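Local coordinates for mandelate racemase/muconate lactonizing enzyme family protein (Bradyrhizobium sp. ORS 278, PDB 3TOY), which is a metal-binding member of the mandelate racemase/muconate lactonizing enzyme family, with an N-terminal domain joined to an enolase-type barrel domain, at residues 161-166 against 172-177; 205-210 against 238-243. All coordinates share one frame; numbering follows the deposited sequence.

Overall arrangement
Contacts 1 and 2 follow one another along the enolase-type barrel domain, with centres about 13 Å apart, and meet through the outer layer of helices. L175 of contact 1 supplies the main link: its CD1 packs 3.7 Å from L206 CD2 and 3.9 Å from L209 CD2, both on helix 196-210. L166 CD1 adds a third apolar touch, 4.0 Å from L206 CD2. The two contacts differ in chemistry, contact 1 being buried and apolar, contact 2 polar and near the surface. In contact 2, D240 and T242 line an O-acetaldehydyl-hexaethylene glycol pocket; contact 1 touches no bound group, its Y163 side chain lying about 11 Å from a calcium ion.

Contact 1. Residues 161-166 against 172-177; sequences DSYGVL and ERTLRT
Y163 and L166 pack against T174 and L175 in a buried, apolar contact within a beta-alpha-beta unit of the enolase-type barrel, where the chain leaving strand 157-162 meets helix 168-181. The two segments bury 175 Å² together and exchange no hydrogen bond, so the evidence for the contact is van der Waals packing. The tyrosine CG lies opposite its carbonyl carbon (chi1 -67°), and the ring then slides past both helix residues in the reverse sense to their side chains. Different ring carbons meet different methyls: CE1 is 3.8 Å from T174 CG2, and CE2 is 3.8 Å from L175 CD2. Both methyls come in obliquely to the ring plane. At the far end of the ring, Y163 OH sits 3.6 Å from T174 CG2 and makes a weak 2.6 Å hydrogen bond to D161 OD2. Outside the pair, Y163 also touches I187 of strand 186-190 and R43 of strand 29-47. L166 and L175 both pack on L206 of the next helix, 196-210, which extends the apolar layer beyond the two segments. Between themselves, L166 meets L175 tip to tip, CD1 to CD2 at 4.0 Å.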
ATOM      1  N   ASP A 161      25.248  -1.311  31.297  1.00 28.24           N
ATOM      2  CA  ASP A 161      25.266  -0.378  32.407  1.00 29.87           C
ATOM      3  C   ASP A 161      24.717   0.977  31.957  1.00 28.87           C
ATOM      4  O   ASP A 161      25.227   1.595  31.023  1.00 31.83           O
ATOM      5  CB  ASP A 161      26.711  -0.241  32.923  1.00 33.36           C
ATOM      6  CG  ASP A 161      26.780   0.102  34.405  1.00 35.41           C
ATOM      7  OD1 ASP A 161      25.726   0.129  35.083  1.00 40.27           O
ATOM      8  OD2 ASP A 161      27.909   0.339  34.894  1.00 36.68           O
ATOM      9  N   SER A 162      23.682   1.434  32.639  1.00 27.90           N
ATOM     10  CA  SER A 162      22.893   2.531  32.156  1.00 30.05           C
ATOM     11  C   SER A 162      23.217   3.814  32.909  1.00 31.21           C
ATOM     12  O   SER A 162      22.952   3.922  34.107  1.00 34.92           O
ATOM     13  CB  SER A 162      21.408   2.144  32.273  1.00 32.11           C
ATOM     14  OG  SER A 162      20.569   3.074  31.622  1.00 35.86           O
ATOM     15  N   TYR A 163      23.769   4.787  32.191  1.00 28.44           N
ATOM     16  CA  TYR A 163      24.186   6.052  32.772  1.00 30.62           C
ATOM     17  C   TYR A 163      23.391   7.253  32.266  1.00 38.40           C
ATOM     18  O   TYR A 163      22.648   7.164  31.282  1.00 34.70           O
ATOM     19  CB  TYR A 163      25.663   6.273  32.480  1.00 31.52           C
ATOM     20  CG  TYR A 163      26.571   5.292  33.196  1.00 36.55           C
ATOM     21  CD1 TYR A 163      27.024   5.550  34.489  1.00 44.54           C
ATOM     22  CD2 TYR A 163      26.996   4.131  32.577  1.00 36.12           C
ATOM     23  CE1 TYR A 163      27.866   4.656  35.147  1.00 41.63           C
ATOM     24  CE2 TYR A 163      27.835   3.229  33.228  1.00 39.21           C
ATOM     25  CZ  TYR A 163      28.268   3.502  34.510  1.00 47.12           C
ATOM     26  OH  TYR A 163      29.103   2.612  35.156  1.00 43.03           O
ATOM     27  N   GLY A 164      23.547   8.383  32.950  1.00 34.36           N
ATOM     28  CA  GLY A 164      23.046   9.647  32.441  1.00 31.39           C
ATOM     29  C   GLY A 164      24.079  10.155  31.460  1.00 30.70           C
ATOM     30  O   GLY A 164      24.824   9.370  30.882  1.00 37.26           O
ATOM     31  N   VAL A 165      24.121  11.462  31.243  1.00 31.90           N
ATOM     32  CA  VAL A 165      25.154  12.031  30.387  1.00 34.72           C
ATOM     33  C   VAL A 165      26.526  11.670  30.958  1.00 40.56           C
ATOM     34  O   VAL A 165      26.768  11.833  32.155  1.00 37.77           O
ATOM     35  CB  VAL A 165      25.025  13.565  30.306  1.00 39.71           C
ATOM     36  CG1 VAL A 165      26.194  14.173  29.523  1.00 39.04           C
ATOM     37  CG2 VAL A 165      23.669  13.954  29.700  1.00 34.51           C
ATOM     38  N   LEU A 166      27.405  11.152  30.111  1.00 36.67           N
ATOM     39  CA  LEU A 166      28.765  10.821  30.520  1.00 41.09           C
ATOM     40  C   LEU A 166      29.777  11.810  29.971  1.00 37.59           C
ATOM     41  O   LEU A 166      29.534  12.508  28.987  1.00 38.76           O
ATOM     42  CB  LEU A 166      29.149   9.404  30.066  1.00 38.30           C
ATOM     43  CG  LEU A 166      28.538   8.227  30.836  1.00 34.98           C
ATOM     44  CD1 LEU A 166      28.714   6.939  30.063  1.00 33.21           C
ATOM     45  CD2 LEU A 166      29.142   8.108  32.241  1.00 40.40           C
ATOM     46  N   GLU A 172      35.934   8.325  33.673  1.00 45.15           N
ATOM     47  CA  GLU A 172      36.804   7.197  33.401  1.00 46.12           C
ATOM     48  C   GLU A 172      36.847   6.149  34.521  1.00 51.12           C
ATOM     49  O   GLU A 172      36.764   4.944  34.257  1.00 53.27           O
ATOM     50  CB  GLU A 172      38.213   7.685  33.089  1.00 46.45           C
ATOM     51  CG  GLU A 172      39.223   6.573  32.939  1.00 54.23           C
ATOM     52  CD  GLU A 172      40.545   7.085  32.416  1.00 66.13           C
ATOM     53  OE1 GLU A 172      40.778   8.308  32.517  1.00 63.57           O
ATOM     54  OE2 GLU A 172      41.342   6.271  31.899  1.00 71.14           O
ATOM     55  N   ARG A 173      36.997   6.596  35.766  1.00 50.75           N
ATOM     56  CA  ARG A 173      37.126   5.655  36.880  1.00 56.30           C
ATOM     57  C   ARG A 173      35.886   4.772  36.968  1.00 54.65           C
ATOM     58  O   ARG A 173      35.976   3.552  37.118  1.00 54.31           O
ATOM     59  CB  ARG A 173      37.344   6.393  38.209  1.00 58.06           C
ATOM     60  N   THR A 174      34.722   5.399  36.870  1.00 52.39           N
ATOM     61  CA  THR A 174      33.470   4.663  36.948  1.00 50.84           C
ATOM     62  C   THR A 174      33.345   3.649  35.810  1.00 46.84           C
ATOM     63  O   THR A 174      32.861   2.537  36.023  1.00 43.24           O
ATOM     64  CB  THR A 174      32.276   5.613  36.929  1.00 51.12           C
ATOM     65  OG1 THR A 174      32.499   6.655  37.887  1.00 57.52           O
ATOM     66  CG2 THR A 174      30.987   4.864  37.263  1.00 45.08           C
ATOM     67  N   LEU A 175      33.804   4.022  34.615  1.00 47.83           N
ATOM     68  CA  LEU A 175      33.627   3.162  33.443  1.00 46.91           C
ATOM     69  C   LEU A 175      34.616   2.008  33.440  1.00 52.22           C
ATOM     70  O   LEU A 175      34.274   0.898  33.040  1.00 47.25           O
ATOM     71  CB  LEU A 175      33.715   3.962  32.142  1.00 41.80           C
ATOM     72  CG  LEU A 175      32.608   5.005  31.994  1.00 42.44           C
ATOM     73  CD1 LEU A 175      32.906   5.935  30.816  1.00 37.51           C
ATOM     74  CD2 LEU A 175      31.239   4.325  31.842  1.00 37.67           C
ATOM     75  N   ARG A 176      35.842   2.281  33.888  1.00 52.53           N
ATOM     76  CA  ARG A 176      36.832   1.233  34.114  1.00 51.47           C
ATOM     77  C   ARG A 176      36.327   0.205  35.115  1.00 47.32           C
ATOM     78  O   ARG A 176      36.426  -1.000  34.890  1.00 49.92           O
ATOM     79  CB  ARG A 176      38.144   1.841  34.612  1.00 56.97           C
ATOM     80  CG  ARG A 176      39.211   1.916  33.537  1.00 69.46           C
ATOM     81  CD  ARG A 176      38.604   2.363  32.222  1.00 81.15           C
ATOM     82  NE  ARG A 176      39.404   1.941  31.078  1.00 87.01           N
ATOM     83  CZ  ARG A 176      40.660   2.323  30.870  1.00 91.76           C
ATOM     84  NH1 ARG A 176      41.264   3.123  31.742  1.00 86.69           N
ATOM     85  NH2 ARG A 176      41.313   1.897  29.797  1.00 92.81           N
ATOM     86  N   THR A 177      35.780   0.679  36.226  1.00 49.72           N
ATOM     87  CA  THR A 177      35.205  -0.223  37.210  1.00 51.39           C
ATOM     88  C   THR A 177      34.083  -1.051  36.582  1.00 54.56           C
ATOM     89  O   THR A 177      34.023  -2.268  36.749  1.00 49.64           O
ATOM     90  CB  THR A 177      34.654   0.533  38.429  1.00 56.46           C
ATOM     91  OG1 THR A 177      35.712   1.282  39.054  1.00 54.80           O
ATOM     92  CG2 THR A 177      34.045  -0.447  39.438  1.00 51.99           C
TER

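Contact 2. Residues 205-210 against 238-243; sequences GLRALL and DYDLTW. With P4C (O-acetaldehydyl-hexaethylene glycol), chain R.
Two bends, at chi2 (54°) and chi3 (82°), carry the R207 guanidinium from helix 196-210 to the carbonyl oxygens of Y239 and D240, its CG having left the backbone opposite the amide N. The guanidinium presents an edge: NE and NH2 both grip Y239 O side-on, and that oxygen lies almost in the guanidinium plane. The NE bond is the shorter and straighter of the two, 2.9 Å with an N-H...O angle of 157°; NH2 reaches the same Y239 O at 3.2 Å. A further bond from NH2 to D240 O, also 2.9 Å, is weak because its N-H points poorly. The remaining nitrogen, NH1, donates to G211 O and I214 O, and Y239 OH is taken up by E200. D240 turns its carboxylate to the O-acetaldehydyl-hexaethylene glycol, with OD2 3.3 Å from C20 of that molecule, while T242 OG1 comes within 3.6 Å of its O19. The same ligand is hydrogen-bonded to D225 of the second subunit. D240 OD2 is 4.3 Å from R207 NH2, well out of the guanidinium plane. Opposite charge may therefore favour the pairing, but the directional hold of the arginine on the loop runs through main-chain oxygens, not through a salt bridge.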
ATOM      1  N   GLY A 205      34.284  10.751  22.470  1.00 38.07           N
ATOM      2  CA  GLY A 205      35.116  10.595  23.661  1.00 37.54           C
ATOM      3  C   GLY A 205      34.939   9.213  24.263  1.00 41.89           C
ATOM      4  O   GLY A 205      35.914   8.529  24.596  1.00 39.75           O
ATOM      5  N   LEU A 206      33.689   8.785  24.391  1.00 37.53           N
ATOM      6  CA  LEU A 206      33.419   7.465  24.958  1.00 36.37           C
ATOM      7  C   LEU A 206      34.000   6.340  24.115  1.00 37.42           C
ATOM      8  O   LEU A 206      34.572   5.389  24.655  1.00 38.73           O
ATOM      9  CB  LEU A 206      31.922   7.249  25.178  1.00 34.92           C
ATOM     10  CG  LEU A 206      31.293   8.036  26.326  1.00 43.15           C
ATOM     11  CD1 LEU A 206      29.765   7.955  26.264  1.00 37.20           C
ATOM     12  CD2 LEU A 206      31.831   7.527  27.689  1.00 37.09           C
ATOM     13  N   ARG A 207      33.839   6.431  22.795  1.00 37.70           N
ATOM     14  CA  ARG A 207      34.310   5.390  21.878  1.00 36.76           C
ATOM     15  C   ARG A 207      35.839   5.325  21.879  1.00 43.20           C
ATOM     16  O   ARG A 207      36.425   4.247  21.715  1.00 45.61           O
ATOM     17  CB  ARG A 207      33.770   5.637  20.449  1.00 33.44           C
ATOM     18  CG  ARG A 207      34.193   4.634  19.381  1.00 35.97           C
ATOM     19  CD  ARG A 207      33.863   3.187  19.776  1.00 38.57           C
ATOM     20  NE  ARG A 207      32.472   2.790  19.525  1.00 35.92           N
ATOM     21  CZ  ARG A 207      31.876   1.761  20.125  1.00 42.06           C
ATOM     22  NH1 ARG A 207      32.537   1.056  21.039  1.00 37.15           N
ATOM     23  NH2 ARG A 207      30.613   1.442  19.837  1.00 33.74           N
ATOM     24  N   ALA A 208      36.483   6.477  22.064  1.00 42.95           N
ATOM     25  CA  ALA A 208      37.944   6.537  22.119  1.00 46.35           C
ATOM     26  C   ALA A 208      38.460   5.924  23.421  1.00 48.91           C
ATOM     27  O   ALA A 208      39.479   5.236  23.430  1.00 50.81           O
ATOM     28  CB  ALA A 208      38.436   7.973  21.972  1.00 47.59           C
ATOM     29  N   LEU A 209      37.741   6.162  24.512  1.00 42.13           N
ATOM     30  CA  LEU A 209      38.123   5.637  25.815  1.00 44.66           C
ATOM     31  C   LEU A 209      37.912   4.129  25.934  1.00 45.34           C
ATOM     32  O   LEU A 209      38.800   3.409  26.387  1.00 45.79           O
ATOM     33  CB  LEU A 209      37.330   6.328  26.915  1.00 40.45           C
ATOM     34  CG  LEU A 209      37.406   5.581  28.245  1.00 43.43           C
ATOM     35  CD1 LEU A 209      38.830   5.620  28.791  1.00 48.31           C
ATOM     36  CD2 LEU A 209      36.426   6.172  29.248  1.00 46.71           C
ATOM     37  N   LEU A 210      36.739   3.665  25.509  1.00 41.56           N
ATOM     38  CA  LEU A 210      36.302   2.279  25.710  1.00 43.05           C
ATOM     39  C   LEU A 210      36.783   1.332  24.619  1.00 38.92           C
ATOM     40  O   LEU A 210      36.801   0.104  24.806  1.00 40.44           O
ATOM     41  CB  LEU A 210      34.770   2.213  25.797  1.00 41.60           C
ATOM     42  CG  LEU A 210      34.111   2.857  27.009  1.00 48.82           C
ATOM     43  CD1 LEU A 210      32.613   2.889  26.843  1.00 54.92           C
ATOM     44  CD2 LEU A 210      34.497   2.126  28.281  1.00 56.67           C
ATOM     45  N   ASP A 238      29.003   6.894  12.408  1.00 38.56           N
ATOM     46  CA  ASP A 238      30.405   6.475  12.334  1.00 41.76           C
ATOM     47  C   ASP A 238      30.967   5.906  13.638  1.00 41.55           C
ATOM     48  O   ASP A 238      32.110   5.465  13.682  1.00 40.90           O
ATOM     49  CB  ASP A 238      31.288   7.643  11.887  1.00 47.76           C
ATOM     50  CG  ASP A 238      31.184   7.911  10.401  1.00 65.41           C
ATOM     51  OD1 ASP A 238      30.926   6.953   9.640  1.00 72.84           O
ATOM     52  OD2 ASP A 238      31.357   9.080   9.995  1.00 75.33           O
ATOM     53  N   TYR A 239      30.177   5.923  14.704  1.00 32.27           N
ATOM     54  CA  TYR A 239      30.686   5.503  16.002  1.00 31.50           C
ATOM     55  C   TYR A 239      30.241   4.109  16.415  1.00 31.86           C
ATOM     56  O   TYR A 239      30.507   3.674  17.534  1.00 32.53           O
ATOM     57  CB  TYR A 239      30.319   6.528  17.056  1.00 28.45           C
ATOM     58  CG  TYR A 239      30.907   7.878  16.721  1.00 34.88           C
ATOM     59  CD1 TYR A 239      32.254   8.146  16.960  1.00 38.95           C
ATOM     60  CD2 TYR A 239      30.122   8.878  16.154  1.00 34.33           C
ATOM     61  CE1 TYR A 239      32.801   9.377  16.652  1.00 43.92           C
ATOM     62  CE2 TYR A 239      30.666  10.111  15.834  1.00 40.86           C
ATOM     63  CZ  TYR A 239      32.009  10.348  16.085  1.00 47.08           C
ATOM     64  OH  TYR A 239      32.554  11.574  15.773  1.00 45.06           O
ATOM     65  N   ASP A 240      29.565   3.413  15.504  1.00 33.51           N
ATOM     66  CA  ASP A 240      29.212   2.024  15.721  1.00 35.06           C
ATOM     67  C   ASP A 240      28.313   1.852  16.957  1.00 32.19           C
ATOM     68  O   ASP A 240      28.575   0.998  17.820  1.00 34.52           O
ATOM     69  CB  ASP A 240      30.477   1.170  15.859  1.00 35.18           C
ATOM     70  CG  ASP A 240      30.197  -0.319  15.729  1.00 46.71           C
ATOM     71  OD1 ASP A 240      29.308  -0.688  14.934  1.00 49.44           O
ATOM     72  OD2 ASP A 240      30.862  -1.127  16.419  1.00 47.61           O
ATOM     73  N   LEU A 241      27.261   2.667  17.042  1.00 29.62           N
ATOM     74  CA  LEU A 241      26.287   2.554  18.137  1.00 23.99           C
ATOM     75  C   LEU A 241      25.380   1.337  17.955  1.00 29.66           C
ATOM     76  O   LEU A 241      25.023   0.977  16.841  1.00 27.59           O
ATOM     77  CB  LEU A 241      25.442   3.829  18.219  1.00 27.13           C
ATOM     78  CG  LEU A 241      26.269   5.095  18.393  1.00 27.22           C
ATOM     79  CD1 LEU A 241      25.361   6.320  18.436  1.00 25.75           C
ATOM     80  CD2 LEU A 241      27.062   4.942  19.683  1.00 34.28           C
ATOM     81  N   THR A 242      24.998   0.706  19.060  1.00 22.69           N
ATOM     82  CA  THR A 242      24.140  -0.458  19.006  1.00 23.92           C
ATOM     83  C   THR A 242      22.688  -0.063  18.763  1.00 27.19           C
ATOM     84  O   THR A 242      21.966  -0.768  18.057  1.00 23.87           O
ATOM     85  CB  THR A 242      24.283  -1.250  20.318  1.00 30.18           C
ATOM     86  OG1 THR A 242      25.545  -1.924  20.288  1.00 27.63           O
ATOM     87  CG2 THR A 242      23.149  -2.277  20.491  1.00 27.94           C
ATOM     88  N   TRP A 243      22.266   1.042  19.365  1.00 24.81           N
ATOM     89  CA  TRP A 243      20.898   1.553  19.147  1.00 20.55           C
ATOM     90  C   TRP A 243      20.754   3.007  19.548  1.00 26.89           C
ATOM     91  O   TRP A 243      21.596   3.550  20.300  1.00 26.77           O
ATOM     92  CB  TRP A 243      19.850   0.656  19.839  1.00 20.37           C
ATOM     93  CG  TRP A 243      19.683   0.767  21.361  1.00 23.33           C
ATOM     94  CD1 TRP A 243      19.517   1.903  22.113  1.00 26.12           C
ATOM     95  CD2 TRP A 243      19.557  -0.336  22.266  1.00 22.89           C
ATOM     96  NE1 TRP A 243      19.313   1.562  23.447  1.00 21.92           N
ATOM     97  CE2 TRP A 243      19.337   0.193  23.555  1.00 25.73           C
ATOM     98  CE3 TRP A 243      19.614  -1.728  22.105  1.00 24.10           C
ATOM     99  CZ2 TRP A 243      19.186  -0.621  24.671  1.00 25.11           C
ATOM    100  CZ3 TRP A 243      19.470  -2.533  23.222  1.00 26.95           C
ATOM    101  CH2 TRP A 243      19.247  -1.975  24.485  1.00 28.40           C
TER
HETATM  102  O1  P4C R 363      19.834  -8.668  16.758  1.00 31.55           O
HETATM  103  C2  P4C R 363      19.846  -8.806  18.186  1.00 35.57           C
HETATM  104  C3  P4C R 363      20.627 -10.048  18.611  1.00 47.95           C
HETATM  105  O4  P4C R 363      20.246 -10.338  19.960  1.00 44.77           O
HETATM  106  C5  P4C R 363      20.931 -11.455  20.538  1.00 58.09           C
HETATM  107  C6  P4C R 363      21.271 -11.179  22.008  1.00 50.68           C
HETATM  108  O7  P4C R 363      22.455 -10.383  22.069  1.00 50.79           O
HETATM  109  C8  P4C R 363      22.830  -9.882  23.364  1.00 37.46           C
HETATM  110  C9  P4C R 363      24.345 -10.076  23.537  1.00 41.58           C
HETATM  111  O10 P4C R 363      25.129  -8.934  23.193  1.00 49.78           O
HETATM  112  C11 P4C R 363      26.465  -9.265  22.761  1.00 46.27           C
HETATM  113  C12 P4C R 363      26.515  -9.603  21.271  1.00 54.52           C
HETATM  114  O13 P4C R 363      27.462  -8.790  20.565  1.00 64.11           O
HETATM  115  C14 P4C R 363      27.224  -8.709  19.152  1.00 55.57           C
HETATM  116  C15 P4C R 363      26.399  -7.480  18.758  1.00 60.18           C
HETATM  117  O16 P4C R 363      27.163  -6.491  18.047  1.00 59.43           O
HETATM  118  C17 P4C R 363      26.596  -5.172  18.103  1.00 52.14           C
HETATM  119  C18 P4C R 363      27.621  -4.082  17.768  1.00 58.57           C
HETATM  120  O19 P4C R 363      28.373  -3.706  18.932  1.00 59.37           O
HETATM  121  C20 P4C R 363      29.678  -3.200  18.634  1.00 64.76           C
HETATM  122  C21 P4C R 363      30.574  -3.246  19.873  1.00 67.92           C
HETATM  123  O22 P4C R 363      30.985  -4.586  20.165  1.00 65.96           O